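Side-chain contacts in glycerophosphodiester phosphodiesterase (Parabacteroides distasonis, PDB 3NO3), which belongs to the glycerophosphodiester phosphodiesterase family, folds as a TIM-type beta/alpha barrel and holds a magnesium ion in the crystal: residues A[87-92]-A[121-126]; A[104-107]-A[112-115]; A[154-159]-A[196-201]; A[181-186]-A[207-212]. One frame throughout, in Å; residues are numbered along the deposited sequence. Where two conformers were deposited one is given.

Contact 1: A[87-92]-A[121-126]; sequences QYLKRA and VQMVKR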
# COMPACT_ATOMS: atom_id res chain seq x y z
N GLN A 87 7.68 -1.84 14.78
CA GLN A 87 7.17 -3.21 15.06
C GLN A 87 6.71 -3.93 13.80
O GLN A 87 6.93 -5.16 13.62
CB GLN A 87 5.99 -3.15 16.04
CG GLN A 87 6.42 -2.83 17.48
CD GLN A 87 5.33 -2.28 18.34
OE1 GLN A 87 4.15 -2.20 17.94
NE2 GLN A 87 5.69 -1.92 19.56
N TYR A 88 6.05 -3.19 12.92
CA TYR A 88 5.50 -3.75 11.67
C TYR A 88 6.63 -4.24 10.82
O TYR A 88 6.60 -5.38 10.31
CB TYR A 88 4.61 -2.73 10.91
CG TYR A 88 3.35 -3.32 10.32
CD1 TYR A 88 2.28 -3.65 11.13
CD2 TYR A 88 3.23 -3.56 8.95
CE1 TYR A 88 1.10 -4.21 10.61
CE2 TYR A 88 2.05 -4.11 8.43
CZ TYR A 88 0.99 -4.42 9.26
OH TYR A 88 -0.15 -5.01 8.74
N LEU A 89 7.68 -3.41 10.71
CA LEU A 89 8.86 -3.75 9.95
C LEU A 89 9.73 -4.83 10.58
O LEU A 89 10.30 -5.64 9.84
CB LEU A 89 9.70 -2.48 9.68
CG LEU A 89 8.91 -1.45 8.85
CD1 LEU A 89 9.80 -0.25 8.58
CD2 LEU A 89 8.28 -2.01 7.55
N LYS A 90 9.82 -4.89 11.91
CA LYS A 90 10.57 -5.96 12.56
C LYS A 90 9.92 -7.31 12.20
O LYS A 90 10.62 -8.29 11.90
CB LYS A 90 10.61 -5.73 14.08
CG LYS A 90 11.34 -6.79 14.94
CD LYS A 90 11.53 -6.31 16.40
CE LYS A 90 12.04 -7.39 17.36
NZ LYS A 90 11.11 -8.57 17.48
N ARG A 91 8.59 -7.36 12.21
CA ARG A 91 7.89 -8.62 11.84
C ARG A 91 8.06 -8.93 10.34
O ARG A 91 8.37 -10.06 9.98
CB ARG A 91 6.39 -8.53 12.22
CG ARG A 91 5.59 -9.85 12.04
CD ARG A 91 5.99 -10.90 13.02
NE ARG A 91 5.49 -12.23 12.70
CZ ARG A 91 6.11 -13.15 11.95
NH1 ARG A 91 7.27 -12.92 11.32
NH2 ARG A 91 5.54 -14.34 11.79
N ALA A 92 7.92 -7.91 9.51
CA ALA A 92 8.05 -8.05 8.05
C ALA A 92 9.42 -8.52 7.63
O ALA A 92 9.53 -9.32 6.67
CB ALA A 92 7.70 -6.75 7.35
N VAL A 121 11.44 6.87 5.03
CA VAL A 121 12.59 6.34 4.32
C VAL A 121 13.74 5.97 5.27
O VAL A 121 14.31 4.90 5.14
CB VAL A 121 13.11 7.36 3.26
CG1 VAL A 121 14.54 6.98 2.73
CG2 VAL A 121 12.04 7.47 2.14
N GLN A 122 13.96 6.80 6.29
CA GLN A 122 14.96 6.53 7.33
C GLN A 122 14.67 5.25 8.14
O GLN A 122 15.58 4.45 8.40
CB GLN A 122 15.12 7.76 8.24
CG GLN A 122 15.84 8.92 7.50
CD GLN A 122 15.91 10.19 8.28
OE1 GLN A 122 15.32 10.32 9.35
NE2 GLN A 122 16.66 11.16 7.75
N MSE A 123 13.43 5.05 8.51
CA MSE A 123 13.02 3.86 9.24
C MSE A 123 13.17 2.60 8.38
O MSE A 123 13.74 1.60 8.84
CB MSE A 123 11.60 3.98 9.72
CG MSE A 123 11.08 2.74 10.52
SE MSE A 123 12.05 2.43 12.15
CE MSE A 123 11.27 3.90 13.14
N VAL A 124 12.68 2.66 7.13
CA VAL A 124 12.79 1.55 6.18
C VAL A 124 14.25 1.18 5.96
O VAL A 124 14.61 -0.01 5.99
CB VAL A 124 12.03 1.85 4.86
CG1 VAL A 124 12.32 0.77 3.78
CG2 VAL A 124 10.50 1.89 5.17
N LYS A 125 15.09 2.21 5.85
CA LYS A 125 16.52 1.99 5.69
C LYS A 125 17.14 1.31 6.89
O LYS A 125 17.87 0.30 6.74
CB LYS A 125 17.25 3.32 5.46
CG LYS A 125 18.71 3.21 5.17
CD LYS A 125 19.38 4.58 5.03
CE LYS A 125 20.88 4.46 4.99
NZ LYS A 125 21.55 5.78 4.97
N ARG A 126 16.91 1.85 8.09
CA ARG A 126 17.53 1.21 9.29
C ARG A 126 16.99 -0.18 9.59
O ARG A 126 17.71 -0.98 10.19
CB ARG A 126 17.56 2.15 10.52
CG ARG A 126 16.45 2.15 11.46
CD ARG A 126 16.82 2.86 12.78
NE ARG A 126 15.69 2.87 13.69
CZ ARG A 126 15.27 1.84 14.42
NH1 ARG A 126 15.85 0.66 14.36
NH2 ARG A 126 14.20 2.00 15.18

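Contact 2: A[104-107]-A[112-115]; sequences LKSH and RNRD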
# COMPACT_ATOMS: atom_id res chain seq x y z
N LEU A 104 1.85 5.96 2.69
CA LEU A 104 1.95 7.10 3.62
C LEU A 104 0.65 7.91 3.51
O LEU A 104 0.30 8.41 2.42
CB LEU A 104 3.15 8.00 3.34
CG LEU A 104 3.48 9.07 4.38
CD1 LEU A 104 3.79 8.43 5.81
CD2 LEU A 104 4.65 9.98 3.86
N LYS A 105 -0.05 8.05 4.63
CA LYS A 105 -1.27 8.87 4.70
C LYS A 105 -0.94 10.33 4.50
O LYS A 105 0.20 10.76 4.74
CB LYS A 105 -1.93 8.68 6.05
CG LYS A 105 -2.44 7.24 6.31
CD LYS A 105 -3.64 6.84 5.44
CE LYS A 105 -4.90 7.72 5.64
NZ LYS A 105 -6.12 6.97 5.17
N SER A 106 -1.92 11.09 4.05
CA SER A 106 -1.76 12.51 3.83
C SER A 106 -1.65 13.28 5.16
O SER A 106 -2.50 13.10 6.07
CB SER A 106 -2.96 13.05 3.04
OG SER A 106 -2.73 14.39 2.64
N HIS A 107 -0.63 14.15 5.25
CA HIS A 107 -0.36 15.01 6.39
C HIS A 107 -0.81 16.41 6.10
O HIS A 107 -1.33 16.69 5.00
CB HIS A 107 1.12 14.88 6.83
CG HIS A 107 1.40 13.55 7.42
ND1 HIS A 107 1.33 12.39 6.68
CD2 HIS A 107 1.65 13.17 8.70
CE1 HIS A 107 1.53 11.35 7.48
NE2 HIS A 107 1.71 11.80 8.71
N ARG A 112 5.00 19.06 6.12
CA ARG A 112 4.78 17.90 7.01
C ARG A 112 4.75 16.58 6.26
O ARG A 112 5.32 15.56 6.76
CB ARG A 112 3.52 18.09 7.87
CG ARG A 112 3.35 17.11 9.00
CD ARG A 112 4.51 17.13 10.00
NE ARG A 112 4.17 16.36 11.18
CZ ARG A 112 5.03 16.11 12.15
NH1 ARG A 112 6.26 16.63 12.11
NH2 ARG A 112 4.64 15.41 13.18
N ASN A 113 4.15 16.58 5.07
CA ASN A 113 4.25 15.41 4.20
C ASN A 113 5.67 15.06 3.85
O ASN A 113 6.01 13.86 3.88
CB ASN A 113 3.41 15.56 2.94
CG ASN A 113 1.94 15.35 3.23
OD1 ASN A 113 1.54 14.22 3.43
ND2 ASN A 113 1.14 16.43 3.28
N ARG A 114 6.51 16.07 3.58
CA ARG A 114 7.93 15.81 3.32
C ARG A 114 8.66 15.22 4.50
O ARG A 114 9.47 14.27 4.35
CB ARG A 114 8.67 17.05 2.86
CG ARG A 114 8.24 17.43 1.46
CD ARG A 114 9.18 18.48 0.82
NE ARG A 114 8.63 19.82 1.00
CZ ARG A 114 7.70 20.42 0.24
NH1 ARG A 114 7.14 19.83 -0.83
NH2 ARG A 114 7.32 21.64 0.57
N ASP A 115 8.39 15.78 5.68
CA ASP A 115 8.94 15.25 6.91
C ASP A 115 8.52 13.79 7.19
O ASP A 115 9.38 12.98 7.52
CB ASP A 115 8.63 16.11 8.11
CG ASP A 115 9.30 17.49 8.06
OD1 ASP A 115 10.36 17.69 7.46
OD2 ASP A 115 8.70 18.39 8.64

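Contact 3: A[154-159]-A[196-201]; sequences EVSYLN and GMTSNV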
# COMPACT_ATOMS: atom_id res chain seq x y z
N GLU A 154 10.18 1.92 -5.91
CA GLU A 154 8.88 2.02 -6.55
C GLU A 154 8.06 3.08 -5.79
O GLU A 154 8.02 3.07 -4.55
CB GLU A 154 8.19 0.68 -6.52
CG GLU A 154 8.89 -0.46 -7.29
CD GLU A 154 8.95 -0.16 -8.76
OE1 GLU A 154 7.91 0.12 -9.37
OE2 GLU A 154 10.06 -0.09 -9.29
N VAL A 155 7.47 4.02 -6.54
CA VAL A 155 6.56 5.03 -6.04
C VAL A 155 5.32 5.14 -6.98
O VAL A 155 5.49 5.43 -8.18
CB VAL A 155 7.20 6.41 -5.91
CG1 VAL A 155 6.22 7.35 -5.25
CG2 VAL A 155 8.54 6.36 -5.12
N SER A 156 4.11 4.92 -6.45
CA SER A 156 2.88 5.03 -7.23
C SER A 156 1.92 6.06 -6.65
O SER A 156 1.81 6.20 -5.43
CB SER A 156 2.18 3.70 -7.40
OG SER A 156 3.06 2.77 -7.94
N TYR A 157 1.20 6.76 -7.52
CA TYR A 157 0.24 7.76 -7.09
C TYR A 157 -1.11 7.10 -6.89
O TYR A 157 -1.52 6.28 -7.73
CB TYR A 157 0.11 8.81 -8.15
CG TYR A 157 -0.63 10.06 -7.81
CD1 TYR A 157 -0.39 10.77 -6.62
CD2 TYR A 157 -1.48 10.63 -8.72
CE1 TYR A 157 -1.03 11.94 -6.35
CE2 TYR A 157 -2.10 11.84 -8.48
CZ TYR A 157 -1.86 12.50 -7.31
OH TYR A 157 -2.51 13.67 -7.08
N LEU A 158 -1.84 7.49 -5.83
CA LEU A 158 -3.18 6.94 -5.55
C LEU A 158 -4.36 7.77 -6.05
O LEU A 158 -5.45 7.24 -6.16
CB LEU A 158 -3.36 6.68 -4.05
CG LEU A 158 -2.68 5.44 -3.47
CD1 LEU A 158 -2.64 5.60 -1.93
CD2 LEU A 158 -3.40 4.14 -3.88
N ASN A 159 -4.18 9.05 -6.34
CA ASN A 159 -5.36 9.96 -6.34
C ASN A 159 -6.20 9.98 -7.61
O ASN A 159 -7.36 10.44 -7.59
CB ASN A 159 -4.91 11.37 -5.98
CG ASN A 159 -6.05 12.24 -5.54
OD1 ASN A 159 -6.71 11.90 -4.60
ND2 ASN A 159 -6.31 13.36 -6.25
N GLY A 196 6.86 1.69 -19.38
CA GLY A 196 7.70 0.99 -18.42
C GLY A 196 7.32 1.20 -16.95
O GLY A 196 8.19 1.12 -16.08
N MSE A 197 6.03 1.44 -16.69
CA MSE A 197 5.50 1.66 -15.35
C MSE A 197 4.58 0.50 -15.01
O MSE A 197 4.13 -0.17 -15.90
CB MSE A 197 4.62 2.92 -15.27
CG MSE A 197 4.95 4.00 -16.20
SE MSE A 197 3.78 5.50 -15.99
CE MSE A 197 4.55 6.04 -14.28
N THR A 198 4.28 0.34 -13.74
CA THR A 198 3.25 -0.62 -13.27
C THR A 198 1.84 0.00 -13.08
O THR A 198 1.69 1.22 -12.84
CB THR A 198 3.68 -1.34 -12.00
OG1 THR A 198 3.81 -0.41 -10.92
CG2 THR A 198 4.97 -2.07 -12.28
N SER A 199 0.83 -0.84 -13.22
CA SER A 199 -0.56 -0.45 -12.97
C SER A 199 -1.07 -1.29 -11.80
O SER A 199 -0.86 -2.50 -11.77
CB SER A 199 -1.40 -0.66 -14.22
OG SER A 199 -1.31 -1.98 -14.69
N ASN A 200 -1.72 -0.65 -10.84
CA ASN A 200 -2.31 -1.31 -9.64
C ASN A 200 -3.72 -0.73 -9.53
O ASN A 200 -3.96 0.43 -9.94
CB ASN A 200 -1.41 -1.02 -8.44
CG ASN A 200 -1.80 -1.74 -7.13
OD1 ASN A 200 -2.81 -2.47 -7.01
ND2 ASN A 200 -0.95 -1.53 -6.13
N VAL A 201 -4.68 -1.56 -9.07
CA VAL A 201 -6.06 -1.13 -8.95
C VAL A 201 -6.60 -1.49 -7.55
O VAL A 201 -6.29 -2.56 -7.04
CB VAL A 201 -6.94 -1.71 -10.09
CG1 VAL A 201 -7.00 -3.27 -10.06
CG2 VAL A 201 -8.33 -1.09 -10.06
O HOH W 1 5.43 -0.96 -8.94
O HOH W 2 1.51 0.44 -9.61

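Contact 4: A[181-186]-A[207-212]; sequences VLQSHP and PKLMEE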
# COMPACT_ATOMS: atom_id res chain seq x y z
N VAL A 181 -11.71 4.83 -12.06
CA VAL A 181 -10.80 5.63 -12.87
C VAL A 181 -10.31 4.82 -14.08
O VAL A 181 -10.29 5.33 -15.20
CB VAL A 181 -9.60 6.16 -12.04
CG1 VAL A 181 -8.61 6.90 -12.93
CG2 VAL A 181 -10.09 7.09 -10.88
N LEU A 182 -9.94 3.56 -13.85
CA LEU A 182 -9.44 2.71 -14.93
C LEU A 182 -10.54 2.30 -15.88
O LEU A 182 -10.29 2.22 -17.09
CB LEU A 182 -8.66 1.50 -14.39
CG LEU A 182 -7.43 1.87 -13.56
CD1 LEU A 182 -6.73 0.65 -13.10
CD2 LEU A 182 -6.44 2.80 -14.32
N GLN A 183 -11.76 2.12 -15.37
CA GLN A 183 -12.94 1.97 -16.26
C GLN A 183 -13.22 3.21 -17.10
O GLN A 183 -13.48 3.09 -18.29
CB GLN A 183 -14.18 1.62 -15.46
CG GLN A 183 -14.13 0.24 -14.83
CD GLN A 183 -15.30 -0.03 -13.88
OE1 GLN A 183 -15.78 0.87 -13.20
NE2 GLN A 183 -15.75 -1.29 -13.83
N SER A 184 -13.15 4.39 -16.48
CA SER A 184 -13.30 5.67 -17.19
C SER A 184 -12.18 6.01 -18.18
O SER A 184 -12.43 6.75 -19.11
CB SER A 184 -13.39 6.83 -16.21
OG SER A 184 -14.55 6.70 -15.43
N HIS A 185 -10.96 5.54 -17.93
CA HIS A 185 -9.78 5.76 -18.79
C HIS A 185 -9.21 4.38 -19.17
O HIS A 185 -8.15 3.98 -18.64
CB HIS A 185 -8.72 6.59 -18.07
CG HIS A 185 -9.15 7.99 -17.77
ND1 HIS A 185 -9.76 8.34 -16.58
CD2 HIS A 185 -9.08 9.12 -18.52
CE1 HIS A 185 -10.03 9.64 -16.61
NE2 HIS A 185 -9.64 10.13 -17.77
N PRO A 186 -9.94 3.65 -20.07
CA PRO A 186 -9.57 2.24 -20.35
C PRO A 186 -8.23 2.01 -21.06
O PRO A 186 -7.79 0.87 -21.07
CB PRO A 186 -10.75 1.71 -21.21
CG PRO A 186 -11.34 2.95 -21.84
CD PRO A 186 -11.12 4.07 -20.85
N PRO A 207 -15.92 -10.70 -7.86
CA PRO A 207 -15.26 -11.57 -8.87
C PRO A 207 -15.33 -11.17 -10.35
O PRO A 207 -14.36 -11.41 -11.07
CB PRO A 207 -15.95 -12.92 -8.67
CG PRO A 207 -16.17 -12.94 -7.21
CD PRO A 207 -16.63 -11.53 -6.87
N LYS A 208 -16.44 -10.58 -10.79
CA LYS A 208 -16.59 -10.12 -12.19
C LYS A 208 -15.61 -8.97 -12.48
O LYS A 208 -14.93 -8.93 -13.52
CB LYS A 208 -18.05 -9.70 -12.47
CG LYS A 208 -18.40 -9.47 -13.94
N LEU A 209 -15.49 -8.06 -11.51
CA LEU A 209 -14.53 -6.95 -11.57
C LEU A 209 -13.05 -7.41 -11.54
O LEU A 209 -12.22 -6.89 -12.33
CB LEU A 209 -14.83 -5.92 -10.47
CG LEU A 209 -14.14 -4.54 -10.53
CD1 LEU A 209 -14.45 -3.74 -11.84
CD2 LEU A 209 -14.52 -3.74 -9.29
N MSE A 210 -12.70 -8.37 -10.67
CA MSE A 210 -11.34 -8.99 -10.69
C MSE A 210 -10.99 -9.50 -12.10
O MSE A 210 -9.93 -9.18 -12.66
CB MSE A 210 -11.23 -10.15 -9.69
CG MSE A 210 -11.25 -9.73 -8.18
SE MSE A 210 -11.30 -11.33 -7.13
CE MSE A 210 -11.41 -10.55 -5.32
N GLU A 211 -11.91 -10.26 -12.68
CA GLU A 211 -11.76 -10.75 -14.06
C GLU A 211 -11.59 -9.64 -15.07
O GLU A 211 -10.69 -9.75 -15.89
CB GLU A 211 -12.90 -11.69 -14.49
CG GLU A 211 -12.93 -12.94 -13.63
CD GLU A 211 -13.01 -14.23 -14.42
OE1 GLU A 211 -11.98 -14.64 -15.04
OE2 GLU A 211 -14.11 -14.82 -14.38
N GLU A 212 -12.41 -8.60 -14.97
CA GLU A 212 -12.32 -7.39 -15.83
C GLU A 212 -10.93 -6.75 -15.75
O GLU A 212 -10.31 -6.43 -16.77
CB GLU A 212 -13.39 -6.35 -15.44
CG GLU A 212 -13.57 -5.12 -16.38
CD GLU A 212 -14.76 -4.27 -15.97
OE1 GLU A 212 -15.89 -4.79 -15.93
OE2 GLU A 212 -14.60 -3.08 -15.70

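Contact 1: A[87-92]-A[121-126]
L89 reaches from helix 85-94 to M123 and V124 on helix 110-126, an apolar bridge between neighbouring helices in the outer layer of a TIM-type beta/alpha barrel. One methyl does all the touching. CD1 of L89 lies 3.8 Å from CG of M123, a selenomethionine, and 4.1 Å from CG2 of V124, so it sits against the stem of one side chain and a branch of the other. No hydrogen bond joins the two segments, and their closest CA atoms, those of L89 and V124, stay 7.6 Å apart. The leucine is extended at its second torsion (chi2 -178°), which carries CD1 out to the opposite helix. It meets V124 at about a right angle.

The next shell comes from the barrel wall beneath. L89 also packs on L100 of strand 99-104, and V124 on F102 of the same strand as well as on T133 and Y135 of strand 133-137; the leucine and the valine thus close the seam between the helices over two adjacent parallel strands. L129, in the loop after helix 110-126, covers L89 further. Nearer the surface, NH2 of R126 forms a salt bridge with E86, a polar tie between the same two helices. On the far side of helix 85-94, Y88 and R91 turn to helix 24-32, where R91 pairs with E28. M123 bends at both chi2 (63°) and chi3, which swings the heavy atom off the leucine: SE of M123 lies 5.0 Å from CD1 of L89.

Contact 2: A[104-107]-A[112-115]
N113, in the first turn of helix 110-126, folds its amide back onto H107 in the loop that leads from strand 99-104 into that helix. This is the beta-to-alpha connection of a TIM-type barrel, and it directly follows E103, a ligand of the magnesium ion. From CB, the asparagine chain turns CG to the side of its own backbone N, opposite the carbonyl carbon (chi1 -76°), and this brings CG to 3.7 Å from CB of H107. OD1 then takes the backbone N-H of H107, 2.8 Å from N to OD1 at an N-H...O angle of 162°. The donor comes in tilted 29° from the carbonyl plane. The same oxygen lies at the edge of the H107 imidazole, near the ring plane, while amide and ring stand almost perpendicular. At the other tip, ND2 gives a weak bond to O of H107, 3.0 Å away, and a second bond to O of T109.

R112 adds an apolar touch: its chain bends at chi2, and CG rests 3.8 Å from CB of H107, while NH2 hydrogen-bonds OD1 of N48 and the side chain also touches L44. CD2 of L104 comes within 4.1 Å of O of N113. The H107 ring has ties of its own: ND1 bonds weakly to O of K105, and NE2 pairs with N of L44.

Chemically, the amide pairs with both N and O of H107 and also with O of T109, which probably sets its rotation and is consistent with holding the loop close to this first helical turn.

Contact 3: A[154-159]-A[196-201]
OG1 of T198 is gripped by two waters, and through them strand 198-202 speaks to E154 and S156. Water 1 lies 2.6 Å from OG1 of T198 and donates to OE1 of E154 at 2.7 Å. Water 2 lies 2.8 Å from OG1 of T198 and makes a longer bond, 3.3 Å, to OG of S156. Seen from OG1, the two waters stand about 103° apart, close to tetrahedral. No direct bond crosses the contact: OG1 of T198 is 4.4 Å from OG of S156.

In this TIM-type barrel, strands 155-157 and 198-202 are not paired with each other; strand 174-178 runs between them, parallel to both. S156 and N200 both touch D176 of that middle strand, whereas V155 and Y157 turn outward to the helices, and the two waters bridge T198 to E154 and S156. E154 gets there by bending at chi1 and chi2, both -63°, which brings its carboxylate toward T198. Its OE1 carries a further load, a hydrogen bond with the hydroxyl of T173. That same T173 hydroxyl also bonds the backbone N of V155.

Contact 4: A[181-186]-A[207-212]
Two helices on the outside of the barrel, 179-184 and 207-216, are joined near the surface by a single amide-carboxylate bond between Q183 and E212. NE2 of Q183 donates to OE2 of E212 over 2.8 Å, and the bond is nearly straight at 170°. The acceptor lies almost in the amide plane of Q183, and the donor reaches OE2 on its syn side, 25° out of the carboxylate plane. Amide and carboxylate are turned 32° against each other. Both chains run extended beyond CG, glutamine and glutamate meeting at about a right angle, and between them they span helices whose nearest CA atoms, those of Q183 and E212, are 9.4 Å apart.

L209, one turn before E212, lends an apolar flank: its CD1 sits 3.4 Å from NE2 of Q183. The leucine also packs on V204, and its backbone N is bonded to the D206 carboxylate at the start of the helix.

The bond described is that of one of two deposited conformers of E212. A neutral amide offers the carboxylate a directed N-H but no opposite charge, and E212 therefore probably keeps its negative charge largely unneutralised by this partner.

How the contacts relate
Contact 2 is nested within the loop closed by contact 1; both use helix 110-126, with centres about 17 Å apart. Contacts 3 and 4 follow later in the chain, where they interleave and touch, CB of V201 meeting CD1 of L182 at 3.8 Å. The centre of contact 3 is about 18 Å from that of contact 2. Contacts 1 and 4, about 34 Å apart between centres, lie on opposite sides of the chain's centre. Contacts 1 and 4 join outer helices, contact 2 braces a beta-to-alpha loop next to the metal ligand E103, and contact 3 links, through water, two strands flanking strand 174-178 in the barrel.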